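Local structure of TolA protein (Pseudomonas aeruginosa, 1LR0) at residues Ser24-Thr27 with Gly28-Asp32; Asp32-Val35 with Asn36-Gln40; Ile114-Pro118 with Glu119-Leu123. The protein is part, here as its C-terminal periplasmic domain, of the Tol-Pal system, which probably helps maintain outer membrane integrity and drive its invagination during cell division. One frame throughout, in Å; residues are numbered along the deposited sequence.

Contact 1: residues Ser24-Thr27 with Gly28-Asp32; sequences SEVT and GSLDD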
# COMPACT_ATOMS: atom_id res chain seq x y z
N SER A 24 3.79 11.94 4.61
CA SER A 24 4.41 10.70 5.03
C SER A 24 3.53 9.99 6.08
O SER A 24 3.39 8.76 6.06
CB SER A 24 5.78 10.98 5.58
OG SER A 24 5.61 11.76 6.76
N GLU A 25 2.90 10.76 6.96
CA GLU A 25 1.97 10.18 7.93
C GLU A 25 0.74 9.49 7.20
O GLU A 25 0.20 8.45 7.64
CB GLU A 25 1.53 11.26 8.91
CG GLU A 25 0.62 10.77 10.04
CD GLU A 25 0.27 11.87 11.10
OE1 GLU A 25 0.81 13.04 11.06
OE2 GLU A 25 -0.58 11.54 11.99
N VAL A 26 0.35 10.06 6.05
CA VAL A 26 -0.83 9.63 5.34
C VAL A 26 -0.55 8.36 4.58
O VAL A 26 -1.28 7.41 4.65
CB VAL A 26 -1.32 10.77 4.34
CG1 VAL A 26 -2.37 10.25 3.41
CG2 VAL A 26 -1.92 11.92 5.16
N THR A 27 0.50 8.38 3.83
CA THR A 27 0.90 7.28 3.05
C THR A 27 1.30 6.08 3.97
O THR A 27 1.06 4.93 3.61
CB THR A 27 2.04 7.78 2.14
OG1 THR A 27 1.44 8.64 1.13
CG2 THR A 27 2.63 6.71 1.30
N GLY A 28 1.85 6.40 5.14
CA GLY A 28 2.23 5.41 6.12
C GLY A 28 0.99 4.74 6.65
O GLY A 28 0.93 3.52 6.81
N SER A 29 0.01 5.54 6.97
CA SER A 29 -1.18 5.07 7.51
C SER A 29 -1.97 4.24 6.45
O SER A 29 -2.52 3.16 6.74
CB SER A 29 -1.99 6.24 7.97
OG SER A 29 -3.28 5.76 8.37
N LEU A 30 -2.02 4.70 5.22
CA LEU A 30 -2.71 3.93 4.20
C LEU A 30 -1.98 2.61 3.79
O LEU A 30 -2.64 1.62 3.49
CB LEU A 30 -2.97 4.81 2.98
CG LEU A 30 -4.12 5.78 3.22
CD1 LEU A 30 -4.05 6.92 2.19
CD2 LEU A 30 -5.54 5.06 3.24
N ASP A 31 -0.66 2.60 3.75
CA ASP A 31 0.12 1.43 3.42
C ASP A 31 -0.04 0.42 4.55
O ASP A 31 -0.14 -0.78 4.27
CB ASP A 31 1.61 1.70 3.14
CG ASP A 31 1.83 2.42 1.80
OD1 ASP A 31 0.84 2.59 1.00
OD2 ASP A 31 2.96 2.83 1.46
N ASP A 32 -0.12 0.92 5.78
CA ASP A 32 -0.39 0.07 6.93
C ASP A 32 -1.77 -0.61 6.79
O ASP A 32 -1.88 -1.83 7.04
CB ASP A 32 -0.38 0.80 8.24
CG ASP A 32 0.98 1.16 8.73
OD1 ASP A 32 1.97 0.56 8.26
OD2 ASP A 32 1.08 2.06 9.67

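Contact 2: residues Asp32-Val35 with Asn36-Gln40; sequences DLIV and NLVSQ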
# COMPACT_ATOMS: atom_id res chain seq x y z
N ASP A 32 -0.12 0.92 5.78
CA ASP A 32 -0.39 0.07 6.93
C ASP A 32 -1.77 -0.61 6.79
O ASP A 32 -1.88 -1.83 7.04
CB ASP A 32 -0.38 0.80 8.24
CG ASP A 32 0.98 1.16 8.73
OD1 ASP A 32 1.97 0.56 8.26
OD2 ASP A 32 1.08 2.06 9.67
N LEU A 33 -2.77 0.18 6.42
CA LEU A 33 -4.10 -0.35 6.19
C LEU A 33 -4.04 -1.44 5.11
O LEU A 33 -4.54 -2.52 5.29
CB LEU A 33 -5.11 0.76 5.92
CG LEU A 33 -6.55 0.36 5.56
CD1 LEU A 33 -7.14 -0.16 6.79
CD2 LEU A 33 -7.31 1.53 5.05
N ILE A 34 -3.36 -1.20 4.00
CA ILE A 34 -3.32 -2.21 2.96
C ILE A 34 -2.71 -3.48 3.52
O ILE A 34 -3.24 -4.60 3.40
CB ILE A 34 -2.51 -1.70 1.81
CG1 ILE A 34 -3.25 -0.59 1.07
CG2 ILE A 34 -2.16 -2.82 0.85
CD1 ILE A 34 -2.37 0.08 0.02
N VAL A 35 -1.62 -3.30 4.22
CA VAL A 35 -0.91 -4.44 4.74
C VAL A 35 -1.80 -5.19 5.73
O VAL A 35 -1.92 -6.43 5.65
CB VAL A 35 0.50 -4.02 5.36
CG1 VAL A 35 1.01 -5.16 6.16
CG2 VAL A 35 1.51 -3.74 4.19
N ASN A 36 -2.48 -4.48 6.62
CA ASN A 36 -3.31 -5.19 7.59
C ASN A 36 -4.46 -5.93 6.91
O ASN A 36 -4.79 -7.05 7.26
CB ASN A 36 -3.83 -4.25 8.65
CG ASN A 36 -2.72 -3.91 9.78
OD1 ASN A 36 -2.95 -4.17 10.92
ND2 ASN A 36 -1.55 -3.46 9.38
N LEU A 37 -5.06 -5.28 5.92
CA LEU A 37 -6.25 -5.90 5.25
C LEU A 37 -5.87 -7.13 4.47
O LEU A 37 -6.56 -8.17 4.51
CB LEU A 37 -6.97 -4.87 4.37
CG LEU A 37 -7.58 -3.68 5.14
CD1 LEU A 37 -8.20 -2.68 4.08
CD2 LEU A 37 -8.61 -4.21 6.03
N VAL A 38 -4.71 -7.06 3.79
CA VAL A 38 -4.16 -8.19 3.05
C VAL A 38 -3.77 -9.28 4.04
O VAL A 38 -4.03 -10.43 3.82
CB VAL A 38 -2.99 -7.79 2.20
CG1 VAL A 38 -2.32 -8.97 1.55
CG2 VAL A 38 -3.38 -6.74 1.16
N SER A 39 -3.24 -8.92 5.17
CA SER A 39 -2.85 -9.93 6.13
C SER A 39 -4.08 -10.70 6.61
O SER A 39 -4.06 -11.91 6.82
CB SER A 39 -2.18 -9.26 7.36
OG SER A 39 -0.94 -8.63 7.02
N GLN A 40 -5.17 -10.00 6.82
CA GLN A 40 -6.36 -10.65 7.28
C GLN A 40 -6.92 -11.60 6.30
O GLN A 40 -7.44 -12.67 6.67
CB GLN A 40 -7.45 -9.61 7.45
CG GLN A 40 -7.46 -8.98 8.77
CD GLN A 40 -8.15 -7.62 8.72
OE1 GLN A 40 -7.69 -6.72 9.42
NE2 GLN A 40 -9.24 -7.48 7.93

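Contact 3: residues Ile114-Pro118 with Glu119-Leu123; sequences IIFKP and EDLSL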
# COMPACT_ATOMS: atom_id res chain seq x y z
N ILE A 114 3.36 -2.72 -3.38
CA ILE A 114 3.57 -2.94 -1.92
C ILE A 114 4.35 -4.26 -1.74
O ILE A 114 4.12 -5.22 -2.45
CB ILE A 114 2.19 -3.10 -1.30
CG1 ILE A 114 1.35 -1.82 -1.43
CG2 ILE A 114 2.29 -3.44 0.14
CD1 ILE A 114 1.87 -0.69 -0.57
N ILE A 115 5.29 -4.27 -0.81
CA ILE A 115 6.04 -5.45 -0.51
C ILE A 115 5.39 -6.16 0.60
O ILE A 115 5.12 -5.58 1.64
CB ILE A 115 7.47 -5.02 -0.12
CG1 ILE A 115 8.19 -4.49 -1.38
CG2 ILE A 115 8.27 -6.22 0.44
CD1 ILE A 115 9.58 -3.89 -1.00
N PHE A 116 5.15 -7.42 0.40
CA PHE A 116 4.62 -8.29 1.44
C PHE A 116 5.59 -9.34 1.90
O PHE A 116 6.28 -9.93 1.06
CB PHE A 116 3.36 -9.01 0.92
CG PHE A 116 2.24 -8.03 0.58
CD1 PHE A 116 1.57 -7.37 1.58
CD2 PHE A 116 1.88 -7.76 -0.72
CE1 PHE A 116 0.52 -6.50 1.29
CE2 PHE A 116 0.86 -6.85 -0.97
CZ PHE A 116 0.18 -6.26 0.04
N LYS A 117 5.62 -9.64 3.20
CA LYS A 117 6.48 -10.68 3.80
C LYS A 117 5.59 -11.63 4.59
O LYS A 117 4.66 -11.19 5.31
CB LYS A 117 7.51 -10.06 4.77
CG LYS A 117 8.31 -8.97 4.18
CD LYS A 117 9.30 -8.34 5.19
CE LYS A 117 10.13 -7.10 4.65
NZ LYS A 117 11.11 -6.74 5.82
N PRO A 118 5.87 -12.90 4.58
CA PRO A 118 5.05 -13.85 5.34
C PRO A 118 4.99 -13.49 6.80
O PRO A 118 3.95 -13.67 7.39
CB PRO A 118 5.81 -15.18 5.19
CG PRO A 118 6.45 -15.10 3.85
CD PRO A 118 6.94 -13.60 3.84
N GLU A 119 6.12 -13.04 7.39
CA GLU A 119 6.10 -12.81 8.81
C GLU A 119 5.22 -11.58 9.16
O GLU A 119 4.55 -11.55 10.19
CB GLU A 119 7.52 -12.64 9.36
CG GLU A 119 8.31 -11.62 8.64
CD GLU A 119 9.17 -12.18 7.47
OE1 GLU A 119 8.71 -13.01 6.65
OE2 GLU A 119 10.34 -11.80 7.36
N ASP A 120 5.18 -10.57 8.28
CA ASP A 120 4.34 -9.44 8.54
C ASP A 120 2.87 -9.73 8.27
O ASP A 120 1.95 -9.26 8.95
CB ASP A 120 4.84 -8.30 7.70
CG ASP A 120 6.08 -7.62 8.32
OD1 ASP A 120 6.27 -7.71 9.59
OD2 ASP A 120 6.88 -6.99 7.61
N LEU A 121 2.61 -10.51 7.25
CA LEU A 121 1.25 -10.96 7.05
C LEU A 121 0.73 -11.81 8.23
O LEU A 121 -0.40 -11.68 8.68
CB LEU A 121 1.18 -11.80 5.78
CG LEU A 121 1.38 -11.01 4.46
CD1 LEU A 121 1.68 -11.97 3.30
CD2 LEU A 121 0.30 -10.07 4.05
N SER A 122 1.60 -12.65 8.78
CA SER A 122 1.21 -13.48 9.96
C SER A 122 1.03 -12.58 11.18
O SER A 122 0.02 -12.69 11.88
CB SER A 122 2.30 -14.54 10.28
OG SER A 122 1.78 -15.33 11.38
N LEU A 123 1.95 -11.61 11.35
CA LEU A 123 1.86 -10.64 12.45
C LEU A 123 0.46 -9.99 12.48
O LEU A 123 -0.09 -9.77 13.53
CB LEU A 123 2.91 -9.55 12.30
CG LEU A 123 3.06 -8.48 13.37
CD1 LEU A 123 3.55 -9.25 14.62
CD2 LEU A 123 4.12 -7.49 12.97
O HOH W 1 5.19 -6.43 4.85
O HOH W 2 9.25 -6.02 7.97

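Contact 1: residues Ser24-Thr27 with Gly28-Asp32
Leu30 N donates to Val26 O at 2.9 Å with an N-H...O angle of 164°, one rung of a continuous i to i+4 ladder that also joins Gly28 to Ser24, Ser29 to Glu25 and Asp31 to Thr27. That regular pairing identifies the alpha-helical motif: this is one piece of the long helix 4-41, with one side exposed and the other, through Leu30, against the domain. Val26 and Leu30, one turn apart, run side by side in the same direction, and their methyls meet at Val26 CG1 to Leu30 CD1, 3.9 Å. Val26 sends CG1 opposite its own backbone N (chi1 169°), which places this methyl on the flank where Leu30 arrives. Both side chains also rest on Leu100 of a loop, so the pair forms part of the helix side turned to the rest of the domain. On the neighbouring side Thr27 and Asp31 are likewise parallel. The carboxylate carbon Asp31 CG sits 3.2 Å from Thr27 O, close to a carbonyl that already accepts Asp31 N. What holds this acid lies beyond the turn: OD2 forms a salt bridge with Arg112, and OD1 is hydrogen-bonded to Tyr109 OH, partners that would probably favour its charged form. Within the turn the carboxylate has a purely van der Waals neighbour, the methyl Thr27 CG2, at 3.9 Å from Asp31 OD2.

Contact 2: residues Asp32-Val35 with Asn36-Gln40
The carboxamide of Asn36 is the flat group at work, and it meets Asp32 through its nitrogen: ND2 donates to Asp32 O at 2.9 Å, while Asp32 O lies 29° out of the plane of the Asn36 amide. ND2 in turn stands above the carbonyl plane of Asp32. The N-H...O angle of 139° makes this a bent bond. Asn36 N gives the same oxygen a straighter bond, of 2.7 Å, so two donors of one residue grip Asp32 O. With chi1 at -79°, CG of Asn36 lies beside its own backbone N, and the amide is folded back to the preceding turn.

Ser39 repeats the scheme one turn on. Its OG donates to Val35 O at 2.8 Å, whereas Ser39 N reaches that oxygen from the other face of the carbonyl plane. The hydroxyl proton of this buried serine is thereby used within the helix.

The apolar side chains line up elsewhere on the helix. Leu33 and Leu37 cross obliquely, with Leu33 CG 3.8 Å from Leu37 CD1. Ile34 and Val38 point the same way and touch more loosely, CG2 to CG2 at 4.1 Å. Val35 and Val38 meet strand 111-116, Leu37 and Val38 meet helix 78-91, and Ser39 is buried beside Leu121 of helix 118-123. This is the C-terminal part of helix 4-41 packing against the sheet and helix 78-91 of the TonB-like domain, with the i to i-4 side-chain-to-carbonyl bonds typical of Ser and Asn in helices.

Contact 3: residues Ile114-Pro118 with Glu119-Leu123
A strand-to-helix junction joins Phe116, the last residue of strand 111-116, to Leu121 in the helix 118-123 that follows. Their side chains cross at about a right angle, Phe116 CD1 lying 3.9 Å from Leu121 CD2, while Ile114 CG2 lies over one face of the phenyl ring toward its rim. Lys117 occupies the N-cap position. Its carbonyl oxygen accepts Leu121 N at 2.9 Å, with an N-H...O angle of 175°, and Ser122 N to Pro118 O makes the next rung. Pro118, which has no N-H to donate, fills the first helical position, where none is required by the i to i+4 pattern. In the fold this turn lies where strand 111-116, an outer member of the three-stranded antiparallel sheet within this chain, ends beside helix 4-41, and Leu121 reaches Val38 there. Glu119 doubles back over the junction: CG sits between the backbone N and carbonyl carbon (chi1 53°), and a bend at chi2 brings OE1 to 3.4 Å from Pro118 CD. OE2 of the same carboxylate accepts Gly51 N. Lys117 and Asp120 run alongside each other, but their charged ends, NZ and OD2, stay 4.6 Å apart, beyond a salt bridge. A water bridges them, accepting from Lys117 NZ at 2.9 Å and donating to Asp120 OD2 at 2.6 Å.

Overall arrangement
Contacts 1 and 2 are successive turns of helix 4-41 and share Asp32, whereas contact 3 lies where the outer strand passes into the short terminal helix. Contact 1 is a surface contact. Contacts 2 and 3 are partly buried, and with centres about 9 Å apart they meet directly: Val38 CG2 lies 3.8 Å from Phe116 CZ. Between contacts 1 and 3 the touch is slighter, Asp31 against Ile114. The chemistry follows place: side-chain-to-carbonyl bonds in contact 2, a helix start and a water bridge in contact 3, a carboxylate paired with the strand and loop beside the helix in contact 1.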